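Glucanase/chitosanase (Paenibacillus fukuinensis, PDB 4ZZ5) binds chitosan through this CBM32 module, one part of a larger enzyme that probably hydrolyses the glycosidic bonds of chitosan and beta-glucans. Local coordinates at residues 47-52 with 117-122. Numbering follows the deposited sequence.
With SO4 (sulfate ion), chain C.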
ATOM      1  N   PRO A  47      -7.799 -10.165  -5.459  1.00  9.54           N
ATOM      2  CA  PRO A  47      -7.246  -9.091  -4.604  1.00  8.89           C
ATOM      3  C   PRO A  47      -5.740  -9.109  -4.712  1.00  7.87           C
ATOM      4  O   PRO A  47      -5.097 -10.120  -4.986  1.00  9.11           O
ATOM      5  CB  PRO A  47      -7.640  -9.451  -3.176  1.00 10.55           C
ATOM      6  CG  PRO A  47      -8.870 -10.384  -3.409  1.00 12.00           C
ATOM      7  CD  PRO A  47      -8.618 -11.088  -4.690  1.00 11.38           C
ATOM      8  N   GLN A  48      -5.128  -7.904  -4.554  1.00  6.81           N
ATOM      9  CA  GLN A  48      -3.719  -7.782  -4.483  1.00  6.00           C
ATOM     10  C   GLN A  48      -3.358  -6.862  -3.349  1.00  6.34           C
ATOM     11  O   GLN A  48      -4.198  -6.096  -2.869  1.00  7.46           O
ATOM     12  CB  GLN A  48      -3.153  -7.219  -5.824  1.00  6.48           C
ATOM     13  CG  GLN A  48      -3.512  -8.003  -7.035  1.00  6.77           C
ATOM     14  CD  GLN A  48      -2.792  -9.316  -7.183  1.00  7.29           C
ATOM     15  OE1 GLN A  48      -1.794  -9.618  -6.565  1.00  7.54           O
ATOM     16  NE2 GLN A  48      -3.215 -10.104  -8.172  1.00  8.91           N
ATOM     17  N   TRP A  49      -2.122  -6.916  -2.899  1.00  5.74           N
ATOM     18  CA  TRP A  49      -1.703  -6.148  -1.742  1.00  5.63           C
ATOM     19  C   TRP A  49      -0.251  -5.869  -1.734  1.00  5.09           C
ATOM     20  O   TRP A  49       0.567  -6.567  -2.346  1.00  5.31           O
ATOM     21  CB  TRP A  49      -2.200  -6.828  -0.451  1.00  6.16           C
ATOM     22  CG  TRP A  49      -1.757  -8.247  -0.259  1.00  6.10           C
ATOM     23  CD1 TRP A  49      -2.550  -9.323  -0.412  1.00  7.13           C
ATOM     24  CD2 TRP A  49      -0.438  -8.745   0.161  1.00  6.59           C
ATOM     25  NE1 TRP A  49      -1.799 -10.472  -0.159  1.00  8.08           N
ATOM     26  CE2 TRP A  49      -0.540 -10.144   0.143  1.00  7.26           C
ATOM     27  CE3 TRP A  49       0.739  -8.130   0.498  1.00  7.31           C
ATOM     28  CZ2 TRP A  49       0.600 -10.938   0.480  1.00  7.67           C
ATOM     29  CZ3 TRP A  49       1.859  -8.948   0.815  1.00  7.37           C
ATOM     30  CH2 TRP A  49       1.728 -10.313   0.792  1.00  8.56           C
ATOM     31  N   ILE A  50       0.086  -4.805  -0.981  1.00  5.38           N
ATOM     32  CA  ILE A  50       1.458  -4.463  -0.691  1.00  5.65           C
ATOM     33  C   ILE A  50       1.501  -4.068   0.771  1.00  5.39           C
ATOM     34  O   ILE A  50       0.623  -3.291   1.223  1.00  5.83           O
ATOM     35  CB  ILE A  50       1.986  -3.319  -1.591  1.00  5.88           C
ATOM     36  CG1 ILE A  50       3.364  -2.869  -1.166  1.00  6.72           C
ATOM     37  CG2 ILE A  50       1.060  -2.123  -1.665  1.00  7.39           C
ATOM     38  CD1 ILE A  50       4.053  -2.055  -2.239  1.00  8.12           C
ATOM     39  N   TYR A  51       2.468  -4.544   1.525  1.00  5.75           N
ATOM     40  CA  TYR A  51       2.662  -4.046   2.908  1.00  6.12           C
ATOM     41  C   TYR A  51       4.046  -3.556   3.105  1.00  7.04           C
ATOM     42  O   TYR A  51       5.027  -3.996   2.408  1.00  7.04           O
ATOM     43  CB  TYR A  51       2.221  -5.044   3.984  1.00  6.71           C
ATOM     44  CG  TYR A  51       3.018  -6.291   4.215  1.00  7.04           C
ATOM     45  CD1 TYR A  51       4.258  -6.192   4.834  1.00  8.85           C
ATOM     46  CD2 TYR A  51       2.505  -7.506   3.937  1.00  7.40           C
ATOM     47  CE1 TYR A  51       4.942  -7.458   5.086  1.00 10.03           C
ATOM     48  CE2 TYR A  51       3.170  -8.693   4.194  1.00  9.87           C
ATOM     49  CZ  TYR A  51       4.389  -8.587   4.744  1.00 10.80           C
ATOM     50  OH  TYR A  51       5.106  -9.797   5.006  1.00 13.83           O
ATOM     51  N   ILE A  52       4.197  -2.673   4.063  1.00  7.22           N
ATOM     52  CA  ILE A  52       5.449  -2.060   4.508  1.00  7.89           C
ATOM     53  C   ILE A  52       5.709  -2.461   5.919  1.00  7.63           C
ATOM     54  O   ILE A  52       4.775  -2.385   6.770  1.00  8.99           O
ATOM     55  CB  ILE A  52       5.350  -0.581   4.444  1.00  9.78           C
ATOM     56  CG1 ILE A  52       4.930  -0.085   3.043  1.00 10.92           C
ATOM     57  CG2 ILE A  52       6.658   0.070   4.926  1.00 12.19           C
ATOM     58  CD1 ILE A  52       4.440   1.344   3.018  1.00 12.80           C
ATOM     59  N   ARG A 117      -0.665  -2.091   5.241  1.00  5.96           N
ATOM     60  CA  ARG A 117      -1.000  -2.832   3.993  1.00  6.38           C
ATOM     61  C   ARG A 117      -2.037  -2.022   3.216  1.00  5.66           C
ATOM     62  O   ARG A 117      -3.016  -1.491   3.806  1.00  6.44           O
ATOM     63  CB  ARG A 117      -1.519  -4.213   4.316  1.00  7.12           C
ATOM     64  CG  ARG A 117      -1.730  -5.111   3.097  1.00  7.22           C
ATOM     65  CD  ARG A 117      -1.851  -6.567   3.427  1.00  8.23           C
ATOM     66  NE  ARG A 117      -3.186  -6.953   3.920  1.00  7.60           N
ATOM     67  CZ  ARG A 117      -3.752  -8.131   3.790  1.00  8.43           C
ATOM     68  NH1 ARG A 117      -3.072  -9.140   3.244  1.00 10.66           N
ATOM     69  NH2 ARG A 117      -4.976  -8.344   4.242  1.00  9.05           N
ATOM     70  N   VAL A 118      -1.838  -1.924   1.908  1.00  5.38           N
ATOM     71  CA  VAL A 118      -2.949  -1.603   0.931  1.00  5.91           C
ATOM     72  C   VAL A 118      -3.470  -2.908   0.450  1.00  5.35           C
ATOM     73  O   VAL A 118      -2.680  -3.682  -0.136  1.00  5.71           O
ATOM     74  CB  VAL A 118      -2.416  -0.736  -0.207  1.00  6.93           C
ATOM     75  CG1 VAL A 118      -3.549  -0.522  -1.252  1.00  8.20           C
ATOM     76  CG2 VAL A 118      -1.896   0.608   0.281  1.00  8.96           C
ATOM     77  N   TYR A 119      -4.738  -3.165   0.672  1.00  5.30           N
ATOM     78  CA  TYR A 119      -5.402  -4.390   0.223  1.00  6.01           C
ATOM     79  C   TYR A 119      -6.443  -3.969  -0.799  1.00  6.22           C
ATOM     80  O   TYR A 119      -7.440  -3.357  -0.450  1.00  6.69           O
ATOM     81  CB  TYR A 119      -5.991  -5.089   1.460  1.00  6.42           C
ATOM     82  CG  TYR A 119      -6.568  -6.422   1.145  1.00  6.84           C
ATOM     83  CD1 TYR A 119      -5.798  -7.580   0.979  1.00  8.37           C
ATOM     84  CD2 TYR A 119      -7.925  -6.579   1.020  1.00 10.01           C
ATOM     85  CE1 TYR A 119      -6.350  -8.819   0.678  1.00  9.06           C
ATOM     86  CE2 TYR A 119      -8.462  -7.835   0.710  1.00 10.35           C
ATOM     87  CZ  TYR A 119      -7.685  -8.901   0.529  1.00  9.55           C
ATOM     88  OH  TYR A 119      -8.355 -10.079   0.215  1.00 11.51           O
ATOM     89  N   ALA A 120      -6.147  -4.231  -2.042  1.00  5.74           N
ATOM     90  CA  ALA A 120      -6.887  -3.704  -3.186  1.00  5.84           C
ATOM     91  C   ALA A 120      -7.785  -4.806  -3.740  1.00  5.89           C
ATOM     92  O   ALA A 120      -7.382  -5.933  -4.027  1.00  7.28           O
ATOM     93  CB  ALA A 120      -5.933  -3.253  -4.237  1.00  7.25           C
ATOM     94  N   THR A 121      -9.046  -4.463  -3.926  1.00  7.20           N
ATOM     95  CA  THR A 121     -10.073  -5.523  -4.212  1.00  7.83           C
ATOM     96  C   THR A 121     -10.908  -5.216  -5.426  1.00  9.32           C
ATOM     97  O   THR A 121     -11.427  -6.245  -5.978  1.00 11.69           O
ATOM     98  CB  THR A 121     -10.997  -5.720  -3.007  1.00  8.93           C
ATOM     99  OG1 THR A 121     -11.613  -4.508  -2.603  1.00  9.49           O
ATOM    100  CG2 THR A 121     -10.213  -6.274  -1.822  1.00 10.77           C
ATOM    101  N   THR A 122     -11.080  -3.998  -5.907  1.00  8.55           N
ATOM    102  CA  THR A 122     -11.749  -3.742  -7.239  1.00  9.12           C
ATOM    103  C   THR A 122     -10.868  -2.826  -8.000  1.00  8.28           C
ATOM    104  O   THR A 122     -10.466  -1.744  -7.532  1.00  8.67           O
ATOM    105  CB  THR A 122     -13.118  -3.155  -7.073  1.00  9.88           C
ATOM    106  OG1 THR A 122     -13.948  -4.039  -6.319  1.00 11.30           O
ATOM    107  CG2 THR A 122     -13.793  -2.892  -8.461  1.00 11.36           C
TER
HETATM  108  S   SO4 C 201      -5.617 -12.089   3.490  1.00 18.59           S
HETATM  109  O1  SO4 C 201      -4.278 -11.687   2.945  1.00 20.17           O
HETATM  110  O2  SO4 C 201      -6.399 -12.803   2.448  1.00 26.08           O
HETATM  111  O3  SO4 C 201      -5.243 -12.996   4.628  1.00 27.50           O
HETATM  112  O4  SO4 C 201      -6.424 -10.898   3.908  1.00 20.13           O
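Arg117 brings its guanidinium, tilted and NH1 first, over one face of the Trp49 indole, while the edge of the guanidinium holds a sulfate ion, probably carried in from the crystallisation liquor. The cation-pi contact is with the pyrrole part, Arg117 CZ lying 4.7 Å from the centroid of the five-membered ring; NH1 comes nearest, offset toward the rim, and the two planes are 41° apart. The Arg117 chain runs past Trp49 CB, against which its CD packs, and bends there before the guanidinium reaches the indole. The sulfate takes two nearly straight hydrogen bonds, Arg117 NH1 to O1 at 2.8 Å and NH2 to O4 at 3.0 Å. NH2 also donates to Gln78, and Trp90 makes a further cation-pi contact with the arginine. An alanine in place of Arg117 would probably leave the indole face without its cation and the sulfate without these two donors. Strands 48-54 and 115-123 are antiparallel neighbours inside one sheet of the F5/8 type C beta-sandwich. Trp49, Tyr51, Arg117 and Tyr119 line the outer side of that sheet, whereas Ile50 and Val118 turn inward onto Phe134 of the other sheet, Ile50 CG2 lying 4.0 Å from Val118 CB. Backbone bonds pair Gln48 with Ala120 and Ile50 with Val118, two for each pair. Trp49 sits opposite Tyr119 between them, and Trp49 CD1 meets the edge of the tyrosine ring at Tyr119 CD1, 3.9 Å away. Just before the strand, Pro47 lies alongside the same ring, its CB 3.5 Å from Tyr119 OH.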